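Local coordinates for protein transcriptional activator of comK gene (Bacillus halodurans, PDB 2HQB) that is thought to activate the comK gene and, as a membrane lipoprotein with a substrate-binding-protein fold, probably binds a small ligand, at residues Phe107-Gly113 with Thr226-Val230; Gly130-Ala134 with Tyr186-Tyr192; Ala207-Asp213 with Thr221-Val227. All coordinates share one frame; numbering follows the deposited sequence.

Contact 1: residues Phe107-Gly113 with Thr226-Val230; sequences FEGYAMG and TVQHV
The F107 ring carries the side chain of Q228 over one face: Q228 CB stands 4.0 Å from the ring centroid and 12° off the normal, a CH-pi contact. The far end of the ring reaches the backbone at H229 and V230, approached obliquely, and its CE1 meets V230 CG2 at 3.9 Å. Glutamine suits this place because its methylene groups can lie against an aromatic ring. Beyond CG the Q228 chain runs extended (chi2 -171°), sliding past F107 in the opposite direction, and its amide plane is turned 29° from the ring. This extension carries NE2 in among F107 CB and the terminal methyl CE of selenomethionine M112. M112 crosses both Q228 and T226 at about a right angle. Its flexible, unbranched chain packs CG on T226 CB at 3.6 Å and brings SE across Q228 CG, 3.6 Å away. T226 turns its methyl CG2 to the M112 carbonyl, while its hydroxyl probably hydrogen-bonds with Y186 OH. H229 takes the N-cap position of helix 230-240, its NE2 hydrogen-bonded to S261 OG. No hydrogen bond joins the two segments. F107 closes a strand of one sheet, whereas helix 110-122 packs on the other, consistent with an interlobe crossover, as in the hinge of periplasmic-binding-protein folds.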
ATOM      1  N   PHE A 107       5.349   0.484   4.366  1.00 52.59           N
ATOM      2  CA  PHE A 107       5.648   0.661   2.961  1.00 45.65           C
ATOM      3  C   PHE A 107       6.032   2.105   2.787  1.00 47.72           C
ATOM      4  O   PHE A 107       5.421   3.014   3.362  1.00 42.25           O
ATOM      5  CB  PHE A 107       4.457   0.343   2.079  1.00 34.62           C
ATOM      6  CG  PHE A 107       4.305  -1.103   1.802  1.00 36.44           C
ATOM      7  CD1 PHE A 107       3.411  -1.875   2.530  1.00 50.11           C
ATOM      8  CD2 PHE A 107       5.066  -1.709   0.830  1.00 36.07           C
ATOM      9  CE1 PHE A 107       3.275  -3.251   2.287  1.00 57.35           C
ATOM     10  CE2 PHE A 107       4.948  -3.076   0.570  1.00 52.51           C
ATOM     11  CZ  PHE A 107       4.045  -3.853   1.303  1.00 52.03           C
ATOM     12  N   GLU A 108       7.077   2.300   1.997  1.00 52.79           N
ATOM     13  CA  GLU A 108       7.590   3.618   1.730  1.00 54.41           C
ATOM     14  C   GLU A 108       6.713   4.214   0.638  1.00 50.65           C
ATOM     15  O   GLU A 108       6.590   3.641  -0.438  1.00 50.43           O
ATOM     16  CB  GLU A 108       9.054   3.493   1.314  1.00 63.33           C
ATOM     17  CG  GLU A 108       9.927   4.602   1.869  1.00 80.22           C
ATOM     18  CD  GLU A 108       9.893   4.675   3.384  1.00 80.78           C
ATOM     19  OE1 GLU A 108      10.366   3.716   4.026  1.00 87.08           O
ATOM     20  OE2 GLU A 108       9.393   5.685   3.930  1.00 85.26           O
ATOM     21  N   GLY A 109       6.099   5.361   0.920  1.00 50.15           N
ATOM     22  CA  GLY A 109       5.191   5.967  -0.044  1.00 51.87           C
ATOM     23  C   GLY A 109       5.611   7.047  -1.035  1.00 51.78           C
ATOM     24  O   GLY A 109       5.113   7.068  -2.158  1.00 48.31           O
ATOM     25  N   TYR A 110       6.500   7.954  -0.637  1.00 55.97           N
ATOM     26  CA  TYR A 110       6.939   9.033  -1.526  1.00 55.45           C
ATOM     27  C   TYR A 110       7.369   8.571  -2.926  1.00 57.76           C
ATOM     28  O   TYR A 110       6.826   9.046  -3.924  1.00 56.59           O
ATOM     29  CB  TYR A 110       8.081   9.801  -0.876  1.00 52.40           C
ATOM     30  CG  TYR A 110       8.519  11.037  -1.634  1.00 55.45           C
ATOM     31  CD1 TYR A 110       7.858  12.269  -1.478  1.00 55.18           C
ATOM     32  CD2 TYR A 110       9.582  10.971  -2.532  1.00 55.69           C
ATOM     33  CE1 TYR A 110       8.257  13.399  -2.214  1.00 54.96           C
ATOM     34  CE2 TYR A 110       9.982  12.082  -3.267  1.00 51.38           C
ATOM     35  CZ  TYR A 110       9.322  13.278  -3.114  1.00 55.01           C
ATOM     36  OH  TYR A 110       9.696  14.305  -3.930  1.00 48.18           O
ATOM     37  N   ALA A 111       8.331   7.650  -3.005  1.00 59.20           N
ATOM     38  CA  ALA A 111       8.814   7.158  -4.300  1.00 59.16           C
ATOM     39  C   ALA A 111       7.716   6.819  -5.281  1.00 61.29           C
ATOM     40  O   ALA A 111       7.548   7.478  -6.308  1.00 61.81           O
ATOM     41  CB  ALA A 111       9.686   5.936  -4.111  1.00 62.62           C
HETATM   42  N   MSE A 112       6.962   5.776  -4.963  1.00 63.20           N
HETATM   43  CA  MSE A 112       5.901   5.342  -5.856  1.00 58.71           C
HETATM   44  C   MSE A 112       4.992   6.470  -6.293  1.00 54.28           C
HETATM   45  O   MSE A 112       4.526   6.473  -7.415  1.00 56.71           O
HETATM   46  CB  MSE A 112       5.073   4.227  -5.207  1.00 61.91           C
HETATM   47  CG  MSE A 112       3.954   4.678  -4.266  1.00 59.12           C
HETATM   48 SE   MSE A 112       3.079   3.129  -3.378  1.00 76.65          SE
HETATM   49  CE  MSE A 112       1.842   4.130  -2.283  1.00 53.49           C
ATOM     50  N   GLY A 113       4.741   7.432  -5.420  1.00 51.70           N
ATOM     51  CA  GLY A 113       3.859   8.521  -5.787  1.00 54.72           C
ATOM     52  C   GLY A 113       4.486   9.428  -6.818  1.00 56.65           C
ATOM     53  O   GLY A 113       3.824   9.939  -7.723  1.00 54.71           O
ATOM     54  N   THR A 226       0.278   2.565  -8.469  1.00 40.68           N
ATOM     55  CA  THR A 226       1.349   2.611  -7.478  1.00 42.68           C
ATOM     56  C   THR A 226       1.119   1.368  -6.578  1.00 44.63           C
ATOM     57  O   THR A 226       0.404   1.403  -5.600  1.00 47.92           O
ATOM     58  CB  THR A 226       1.344   3.985  -6.665  1.00 47.33           C
ATOM     59  OG1 THR A 226       0.091   4.206  -6.002  1.00 49.08           O
ATOM     60  CG2 THR A 226       1.579   5.150  -7.616  1.00 45.08           C
ATOM     61  N   VAL A 227       1.747   0.261  -6.939  1.00 47.01           N
ATOM     62  CA  VAL A 227       1.566  -1.004  -6.240  1.00 48.18           C
ATOM     63  C   VAL A 227       2.428  -1.307  -5.006  1.00 48.33           C
ATOM     64  O   VAL A 227       3.634  -1.073  -5.007  1.00 44.71           O
ATOM     65  CB  VAL A 227       1.761  -2.143  -7.246  1.00 48.39           C
ATOM     66  CG1 VAL A 227       1.351  -3.469  -6.645  1.00 49.60           C
ATOM     67  CG2 VAL A 227       0.979  -1.836  -8.497  1.00 42.65           C
ATOM     68  N   GLN A 228       1.784  -1.829  -3.958  1.00 45.72           N
ATOM     69  CA  GLN A 228       2.473  -2.226  -2.737  1.00 44.12           C
ATOM     70  C   GLN A 228       2.179  -3.719  -2.578  1.00 49.21           C
ATOM     71  O   GLN A 228       1.030  -4.112  -2.409  1.00 48.95           O
ATOM     72  CB  GLN A 228       1.962  -1.425  -1.544  1.00 39.43           C
ATOM     73  CG  GLN A 228       2.240   0.063  -1.703  1.00 49.17           C
ATOM     74  CD  GLN A 228       1.948   0.866  -0.452  1.00 51.70           C
ATOM     75  OE1 GLN A 228       0.966   0.618   0.231  1.00 54.88           O
ATOM     76  NE2 GLN A 228       2.797   1.843  -0.153  1.00 48.78           N
ATOM     77  N   HIS A 229       3.215  -4.555  -2.636  1.00 49.06           N
ATOM     78  CA  HIS A 229       2.998  -5.995  -2.567  1.00 48.67           C
ATOM     79  C   HIS A 229       2.947  -6.590  -1.199  1.00 51.26           C
ATOM     80  O   HIS A 229       3.920  -7.192  -0.738  1.00 55.65           O
ATOM     81  CB  HIS A 229       4.054  -6.718  -3.393  1.00 52.28           C
ATOM     82  CG  HIS A 229       4.167  -6.197  -4.791  1.00 55.84           C
ATOM     83  ND1 HIS A 229       3.341  -6.616  -5.813  1.00 63.05           N
ATOM     84  CD2 HIS A 229       4.965  -5.242  -5.322  1.00 52.73           C
ATOM     85  CE1 HIS A 229       3.627  -5.943  -6.914  1.00 53.44           C
ATOM     86  NE2 HIS A 229       4.608  -5.103  -6.643  1.00 60.64           N
ATOM     87  N   VAL A 230       1.790  -6.436  -0.565  1.00 49.67           N
ATOM     88  CA  VAL A 230       1.536  -6.960   0.769  1.00 47.00           C
ATOM     89  C   VAL A 230       1.678  -8.479   0.817  1.00 46.66           C
ATOM     90  O   VAL A 230       2.270  -9.022   1.752  1.00 44.21           O
ATOM     91  CB  VAL A 230       0.118  -6.593   1.234  1.00 44.12           C
ATOM     92  CG1 VAL A 230      -0.124  -7.139   2.608  1.00 46.31           C
ATOM     93  CG2 VAL A 230      -0.056  -5.072   1.245  1.00 41.84           C
TER

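Contact 2: residues Gly130-Ala134 with Tyr186-Tyr192; sequences GVIAA and YPAGDGY
G130 and Y186 begin the backbone pairing: Y186 N donates to G130 O at 2.8 Å, and I132 N returns a bond to Y186 O at 3.0 Å. The two bonds flank V131, bridged in parallel with Y186. A side-chain hydrogen bond adds to the backbone pair. Y192 OH donates to I132 O at 2.8 Å, arriving 42° above the carbonyl plane; tyrosine suits this place because its long, rigid ring carries a hydroxyl back to the strand, turned there by CG lying between the backbone N and the carbonyl carbon (chi1 57°). The weaker CA-H...O contact of P187 CA falls on the same oxygen, at 3.5 Å. Apolar contacts complete the join. V131 and Y186 point the same way, with V131 CG2 at the edge of the Y186 ring, 3.9 Å from CD2, while A133 CB and A188 CB, both small methyls, meet at 4.3 Å. G189 has no side chain to run into the Y192 ring, and G189 O lies over one face of that ring, toward its rim. Strand 155-160 flanks strand 128-133 across the sheet from 184-186. Helix 139-150 covers V131 and Y186, F144 stacking on the Y186 ring, and helix 167-178 packs on I132.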
ATOM      1  N   GLY A 130      -4.429  15.692 -10.387  1.00 57.68           N
ATOM      2  CA  GLY A 130      -4.963  15.788  -9.038  1.00 52.23           C
ATOM      3  C   GLY A 130      -4.929  14.536  -8.172  1.00 51.29           C
ATOM      4  O   GLY A 130      -5.027  13.395  -8.659  1.00 48.04           O
ATOM      5  N   VAL A 131      -4.776  14.769  -6.870  1.00 49.30           N
ATOM      6  CA  VAL A 131      -4.777  13.713  -5.888  1.00 49.91           C
ATOM      7  C   VAL A 131      -5.973  13.876  -4.973  1.00 52.87           C
ATOM      8  O   VAL A 131      -6.187  14.973  -4.467  1.00 57.41           O
ATOM      9  CB  VAL A 131      -3.556  13.765  -4.961  1.00 47.49           C
ATOM     10  CG1 VAL A 131      -3.678  12.665  -3.886  1.00 48.78           C
ATOM     11  CG2 VAL A 131      -2.313  13.559  -5.734  1.00 48.88           C
ATOM     12  N   ILE A 132      -6.752  12.807  -4.776  1.00 50.12           N
ATOM     13  CA  ILE A 132      -7.865  12.814  -3.811  1.00 46.84           C
ATOM     14  C   ILE A 132      -7.411  11.796  -2.744  1.00 43.36           C
ATOM     15  O   ILE A 132      -7.549  10.586  -2.908  1.00 42.38           O
ATOM     16  CB  ILE A 132      -9.197  12.322  -4.413  1.00 48.81           C
ATOM     17  CG1 ILE A 132      -9.600  13.205  -5.584  1.00 41.54           C
ATOM     18  CG2 ILE A 132     -10.285  12.328  -3.337  1.00 43.38           C
ATOM     19  CD1 ILE A 132     -10.952  12.841  -6.229  1.00 41.29           C
ATOM     20  N   ALA A 133      -6.818  12.288  -1.674  1.00 43.62           N
ATOM     21  CA  ALA A 133      -6.336  11.407  -0.632  1.00 47.29           C
ATOM     22  C   ALA A 133      -7.163  11.569   0.626  1.00 53.33           C
ATOM     23  O   ALA A 133      -8.126  12.342   0.659  1.00 48.81           O
ATOM     24  CB  ALA A 133      -4.887  11.689  -0.340  1.00 43.26           C
ATOM     25  N   ALA A 134      -6.782  10.836   1.667  1.00 55.48           N
ATOM     26  CA  ALA A 134      -7.523  10.882   2.915  1.00 51.34           C
ATOM     27  C   ALA A 134      -6.892  11.879   3.854  1.00 51.62           C
ATOM     28  O   ALA A 134      -7.575  12.751   4.406  1.00 55.16           O
ATOM     29  CB  ALA A 134      -7.560   9.491   3.546  1.00 48.79           C
ATOM     30  N   TYR A 186      -5.417  10.621  -9.084  1.00 48.86           N
ATOM     31  CA  TYR A 186      -4.731   9.691  -8.199  1.00 45.95           C
ATOM     32  C   TYR A 186      -5.616   9.609  -6.962  1.00 44.39           C
ATOM     33  O   TYR A 186      -5.430  10.381  -6.020  1.00 45.47           O
ATOM     34  CB  TYR A 186      -3.357  10.249  -7.817  1.00 32.06           C
ATOM     35  CG  TYR A 186      -2.518   9.283  -7.022  1.00 37.47           C
ATOM     36  CD1 TYR A 186      -2.570   7.901  -7.272  1.00 36.32           C
ATOM     37  CD2 TYR A 186      -1.648   9.732  -6.035  1.00 39.17           C
ATOM     38  CE1 TYR A 186      -1.762   6.985  -6.548  1.00 22.61           C
ATOM     39  CE2 TYR A 186      -0.841   8.818  -5.315  1.00 41.61           C
ATOM     40  CZ  TYR A 186      -0.911   7.454  -5.589  1.00 31.78           C
ATOM     41  OH  TYR A 186      -0.095   6.579  -4.918  1.00 39.09           O
ATOM     42  N   PRO A 187      -6.613   8.703  -6.959  1.00 44.03           N
ATOM     43  CA  PRO A 187      -7.496   8.605  -5.776  1.00 43.12           C
ATOM     44  C   PRO A 187      -6.867   7.650  -4.762  1.00 44.65           C
ATOM     45  O   PRO A 187      -7.161   6.455  -4.720  1.00 42.04           O
ATOM     46  CB  PRO A 187      -8.824   8.144  -6.378  1.00 35.77           C
ATOM     47  CG  PRO A 187      -8.391   7.300  -7.584  1.00 36.85           C
ATOM     48  CD  PRO A 187      -7.077   7.860  -8.085  1.00 31.30           C
ATOM     49  N   ALA A 188      -5.983   8.226  -3.952  1.00 46.66           N
ATOM     50  CA  ALA A 188      -5.193   7.499  -2.988  1.00 49.33           C
ATOM     51  C   ALA A 188      -5.839   7.146  -1.666  1.00 54.01           C
ATOM     52  O   ALA A 188      -5.402   7.602  -0.589  1.00 58.97           O
ATOM     53  CB  ALA A 188      -3.889   8.250  -2.757  1.00 45.85           C
ATOM     54  N   GLY A 189      -6.866   6.303  -1.759  1.00 52.30           N
ATOM     55  CA  GLY A 189      -7.595   5.831  -0.587  1.00 47.52           C
ATOM     56  C   GLY A 189      -8.141   4.479  -0.951  1.00 38.80           C
ATOM     57  O   GLY A 189      -8.973   4.401  -1.834  1.00 36.81           O
ATOM     58  N   ASP A 190      -7.657   3.413  -0.313  1.00 43.40           N
ATOM     59  CA  ASP A 190      -8.125   2.039  -0.629  1.00 41.82           C
ATOM     60  C   ASP A 190      -9.620   1.944  -0.575  1.00 34.07           C
ATOM     61  O   ASP A 190     -10.253   1.440  -1.486  1.00 31.61           O
ATOM     62  CB  ASP A 190      -7.595   1.017   0.361  1.00 51.83           C
ATOM     63  CG  ASP A 190      -6.098   0.897   0.327  1.00 50.23           C
ATOM     64  OD1 ASP A 190      -5.606   0.144  -0.540  1.00 44.36           O
ATOM     65  OD2 ASP A 190      -5.439   1.556   1.168  1.00 41.79           O
ATOM     66  N   GLY A 191     -10.189   2.426   0.512  1.00 31.39           N
ATOM     67  CA  GLY A 191     -11.628   2.373   0.616  1.00 36.50           C
ATOM     68  C   GLY A 191     -12.445   2.858  -0.578  1.00 39.18           C
ATOM     69  O   GLY A 191     -13.287   2.101  -1.067  1.00 36.24           O
ATOM     70  N   TYR A 192     -12.202   4.085  -1.065  1.00 40.78           N
ATOM     71  CA  TYR A 192     -13.008   4.636  -2.165  1.00 37.09           C
ATOM     72  C   TYR A 192     -12.394   4.594  -3.517  1.00 38.93           C
ATOM     73  O   TYR A 192     -12.998   5.040  -4.472  1.00 45.58           O
ATOM     74  CB  TYR A 192     -13.383   6.086  -1.873  1.00 35.21           C
ATOM     75  CG  TYR A 192     -12.182   6.953  -1.640  1.00 42.46           C
ATOM     76  CD1 TYR A 192     -11.278   7.246  -2.686  1.00 34.37           C
ATOM     77  CD2 TYR A 192     -11.898   7.433  -0.357  1.00 39.74           C
ATOM     78  CE1 TYR A 192     -10.115   7.993  -2.435  1.00 22.33           C
ATOM     79  CE2 TYR A 192     -10.737   8.180  -0.092  1.00 32.72           C
ATOM     80  CZ  TYR A 192      -9.853   8.452  -1.133  1.00 29.35           C
ATOM     81  OH  TYR A 192      -8.706   9.153  -0.855  1.00 39.71           O
TER

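Contact 3: residues Ala207-Asp213 with Thr221-Val227; sequences AIGYVGD and TILTSTV
I208 and L223 cross at about a right angle, I208 CD1 resting on L223 CB at 3.9 Å. Setting CG1 beside the backbone N (chi1 -63°) sends CD1 of I208 to L223 and leaves its CG2 to meet T226 CG2 at 4.0 Å, again at about a right angle. One beta-branched side chain thus touches two residues of the next strand with separate branches. Further along this face, the Y210 ring crosses T226 at a slant. On the opposite face, A207 is small enough to accommodate I222, whose CD1 lies 4.2 Å from A207 CB. There too G209 pairs with S225; a side chain at G209 would probably meet S225 CB. S225 turns its hydroxyl to the loop, donating from OG to D213 O at 2.6 Å, from well above the carbonyl plane (65° out of it). With an alanine here the hydroxyl is gone, and the loop after the strand, its D213 carbonyl no longer tied, is likely to be freer to move. Backbone hydrogen bonds between the parallel strands include A207 N to T221 O at 2.8 Å and T226 N to G209 O at 2.8 Å. The short strand axes are inclined 21° to each other, and the last bond, V211 N to T226 O, is weak. In the sheet, strand 184-186 lies beyond 206-211, and antiparallel 260-262 beyond 222-228. Helix 193-203 packs on A207 and I222, while helix 110-122 covers L223 and T226 from the other face.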
ATOM      1  N   ALA A 207      -6.746   7.671 -14.724  1.00 47.50           N
ATOM      2  CA  ALA A 207      -6.478   7.559 -13.307  1.00 45.93           C
ATOM      3  C   ALA A 207      -5.180   6.803 -13.063  1.00 46.26           C
ATOM      4  O   ALA A 207      -4.612   6.225 -13.990  1.00 43.20           O
ATOM      5  CB  ALA A 207      -7.622   6.865 -12.625  1.00 36.35           C
ATOM      6  N   ILE A 208      -4.690   6.865 -11.824  1.00 50.14           N
ATOM      7  CA  ILE A 208      -3.497   6.108 -11.411  1.00 51.56           C
ATOM      8  C   ILE A 208      -3.961   5.098 -10.344  1.00 50.00           C
ATOM      9  O   ILE A 208      -4.597   5.484  -9.357  1.00 47.87           O
ATOM     10  CB  ILE A 208      -2.381   6.991 -10.767  1.00 52.32           C
ATOM     11  CG1 ILE A 208      -1.841   8.013 -11.773  1.00 51.09           C
ATOM     12  CG2 ILE A 208      -1.225   6.101 -10.315  1.00 46.76           C
ATOM     13  CD1 ILE A 208      -1.293   7.402 -13.017  1.00 53.71           C
ATOM     14  N   GLY A 209      -3.666   3.815 -10.554  1.00 47.66           N
ATOM     15  CA  GLY A 209      -4.048   2.795  -9.588  1.00 46.60           C
ATOM     16  C   GLY A 209      -3.425   2.966  -8.197  1.00 46.73           C
ATOM     17  O   GLY A 209      -2.321   3.499  -8.042  1.00 45.09           O
ATOM     18  N   TYR A 210      -4.132   2.488  -7.178  1.00 49.31           N
ATOM     19  CA  TYR A 210      -3.663   2.598  -5.804  1.00 50.44           C
ATOM     20  C   TYR A 210      -3.512   1.263  -5.071  1.00 50.08           C
ATOM     21  O   TYR A 210      -4.474   0.512  -4.949  1.00 49.61           O
ATOM     22  CB  TYR A 210      -4.618   3.484  -4.998  1.00 42.40           C
ATOM     23  CG  TYR A 210      -4.036   3.910  -3.680  1.00 35.38           C
ATOM     24  CD1 TYR A 210      -2.896   4.738  -3.647  1.00 27.21           C
ATOM     25  CD2 TYR A 210      -4.602   3.490  -2.467  1.00 20.66           C
ATOM     26  CE1 TYR A 210      -2.330   5.145  -2.450  1.00 19.96           C
ATOM     27  CE2 TYR A 210      -4.037   3.886  -1.240  1.00 33.45           C
ATOM     28  CZ  TYR A 210      -2.890   4.722  -1.247  1.00 39.44           C
ATOM     29  OH  TYR A 210      -2.282   5.116  -0.066  1.00 34.91           O
ATOM     30  N   VAL A 211      -2.308   1.001  -4.566  1.00 50.32           N
ATOM     31  CA  VAL A 211      -1.986  -0.209  -3.803  1.00 45.84           C
ATOM     32  C   VAL A 211      -2.178  -1.524  -4.541  1.00 46.92           C
ATOM     33  O   VAL A 211      -1.640  -2.532  -4.127  1.00 53.51           O
ATOM     34  CB  VAL A 211      -2.766  -0.229  -2.468  1.00 38.55           C
ATOM     35  CG1 VAL A 211      -2.441  -1.442  -1.684  1.00 33.99           C
ATOM     36  CG2 VAL A 211      -2.393   1.009  -1.636  1.00 31.11           C
ATOM     37  N   GLY A 212      -2.912  -1.516  -5.651  1.00 46.08           N
ATOM     38  CA  GLY A 212      -3.128  -2.731  -6.419  1.00 36.55           C
ATOM     39  C   GLY A 212      -2.862  -2.503  -7.903  1.00 44.18           C
ATOM     40  O   GLY A 212      -2.939  -1.387  -8.388  1.00 44.29           O
ATOM     41  N   ASP A 213      -2.577  -3.558  -8.656  1.00 54.32           N
ATOM     42  CA  ASP A 213      -2.314  -3.384 -10.078  1.00 55.58           C
ATOM     43  C   ASP A 213      -3.427  -2.695 -10.833  1.00 58.49           C
ATOM     44  O   ASP A 213      -3.188  -2.171 -11.928  1.00 67.69           O
ATOM     45  CB  ASP A 213      -2.019  -4.687 -10.756  1.00 59.29           C
ATOM     46  CG  ASP A 213      -1.549  -4.485 -12.155  1.00 62.67           C
ATOM     47  OD1 ASP A 213      -0.503  -3.827 -12.321  1.00 43.67           O
ATOM     48  OD2 ASP A 213      -2.229  -4.977 -13.087  1.00 81.70           O
ATOM     49  N   THR A 221      -7.921   3.039 -18.732  1.00 70.65           N
ATOM     50  CA  THR A 221      -8.200   4.282 -18.001  1.00 60.79           C
ATOM     51  C   THR A 221      -7.092   4.378 -16.944  1.00 61.79           C
ATOM     52  O   THR A 221      -6.711   5.460 -16.482  1.00 57.77           O
ATOM     53  CB  THR A 221      -9.512   4.195 -17.245  1.00 50.65           C
ATOM     54  OG1 THR A 221     -10.583   4.432 -18.139  1.00 60.24           O
ATOM     55  CG2 THR A 221      -9.561   5.198 -16.135  1.00 48.67           C
ATOM     56  N   ILE A 222      -6.599   3.202 -16.562  1.00 60.49           N
ATOM     57  CA  ILE A 222      -5.555   3.066 -15.566  1.00 54.54           C
ATOM     58  C   ILE A 222      -4.210   3.153 -16.260  1.00 51.70           C
ATOM     59  O   ILE A 222      -3.696   2.156 -16.749  1.00 54.83           O
ATOM     60  CB  ILE A 222      -5.720   1.724 -14.829  1.00 48.80           C
ATOM     61  CG1 ILE A 222      -7.129   1.665 -14.220  1.00 55.23           C
ATOM     62  CG2 ILE A 222      -4.714   1.589 -13.726  1.00 44.62           C
ATOM     63  CD1 ILE A 222      -7.425   2.741 -13.177  1.00 43.92           C
ATOM     64  N   LEU A 223      -3.675   4.369 -16.320  1.00 51.65           N
ATOM     65  CA  LEU A 223      -2.385   4.667 -16.927  1.00 54.70           C
ATOM     66  C   LEU A 223      -1.359   3.754 -16.305  1.00 57.25           C
ATOM     67  O   LEU A 223      -0.543   3.134 -16.991  1.00 54.17           O
ATOM     68  CB  LEU A 223      -2.009   6.113 -16.625  1.00 60.88           C
ATOM     69  CG  LEU A 223      -3.144   7.088 -16.953  1.00 63.48           C
ATOM     70  CD1 LEU A 223      -2.766   8.504 -16.546  1.00 59.69           C
ATOM     71  CD2 LEU A 223      -3.448   7.003 -18.445  1.00 64.44           C
ATOM     72  N   THR A 224      -1.417   3.701 -14.979  1.00 59.84           N
ATOM     73  CA  THR A 224      -0.540   2.859 -14.168  1.00 59.17           C
ATOM     74  C   THR A 224      -1.058   2.817 -12.736  1.00 55.68           C
ATOM     75  O   THR A 224      -2.026   3.496 -12.391  1.00 54.91           O
ATOM     76  CB  THR A 224       0.920   3.379 -14.229  1.00 58.41           C
ATOM     77  OG1 THR A 224       1.493   2.894 -15.440  1.00 77.16           O
ATOM     78  CG2 THR A 224       1.788   2.893 -13.064  1.00 51.13           C
ATOM     79  N   SER A 225      -0.408   2.014 -11.907  1.00 51.58           N
ATOM     80  CA  SER A 225      -0.805   1.870 -10.530  1.00 45.04           C
ATOM     81  C   SER A 225       0.413   1.902  -9.618  1.00 44.78           C
ATOM     82  O   SER A 225       1.466   1.362  -9.968  1.00 46.23           O
ATOM     83  CB  SER A 225      -1.557   0.545 -10.390  1.00 41.07           C
ATOM     84  OG  SER A 225      -2.010   0.117 -11.667  1.00 53.08           O
ATOM     85  N   THR A 226       0.278   2.565  -8.469  1.00 40.68           N
ATOM     86  CA  THR A 226       1.349   2.611  -7.478  1.00 42.68           C
ATOM     87  C   THR A 226       1.119   1.368  -6.578  1.00 44.63           C
ATOM     88  O   THR A 226       0.404   1.403  -5.600  1.00 47.92           O
ATOM     89  CB  THR A 226       1.344   3.985  -6.665  1.00 47.33           C
ATOM     90  OG1 THR A 226       0.091   4.206  -6.002  1.00 49.08           O
ATOM     91  CG2 THR A 226       1.579   5.150  -7.616  1.00 45.08           C
ATOM     92  N   VAL A 227       1.747   0.261  -6.939  1.00 47.01           N
ATOM     93  CA  VAL A 227       1.566  -1.004  -6.240  1.00 48.18           C
ATOM     94  C   VAL A 227       2.428  -1.307  -5.006  1.00 48.33           C
ATOM     95  O   VAL A 227       3.634  -1.073  -5.007  1.00 44.71           O
ATOM     96  CB  VAL A 227       1.761  -2.143  -7.246  1.00 48.39           C
ATOM     97  CG1 VAL A 227       1.351  -3.469  -6.645  1.00 49.60           C
ATOM     98  CG2 VAL A 227       0.979  -1.836  -8.497  1.00 42.65           C
TER

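How the contacts relate
All three contacts reach one mixed sheet, contact 1 also including the helix packed on it and the end of strand 102-107 of the other sheet. Contact 2 joins strand 128-133 to the end of 184-186, contact 3 pairs 206-211 with 222-228, and contact 1 continues along 222-228 toward the other lobe. The centre of contact 3 lies about 11 Å from the centres of both others, which are about 14 Å apart. T226, shared by contacts 1 and 3, probably hydrogen-bonds through OG1 to Y186 OH of contact 2 at 2.6 Å, reaching across strand 206-211. Nearby, A188 CB packs on Y210 CE1 at 3.5 Å. In relatives the ligand cleft lies between the lobes.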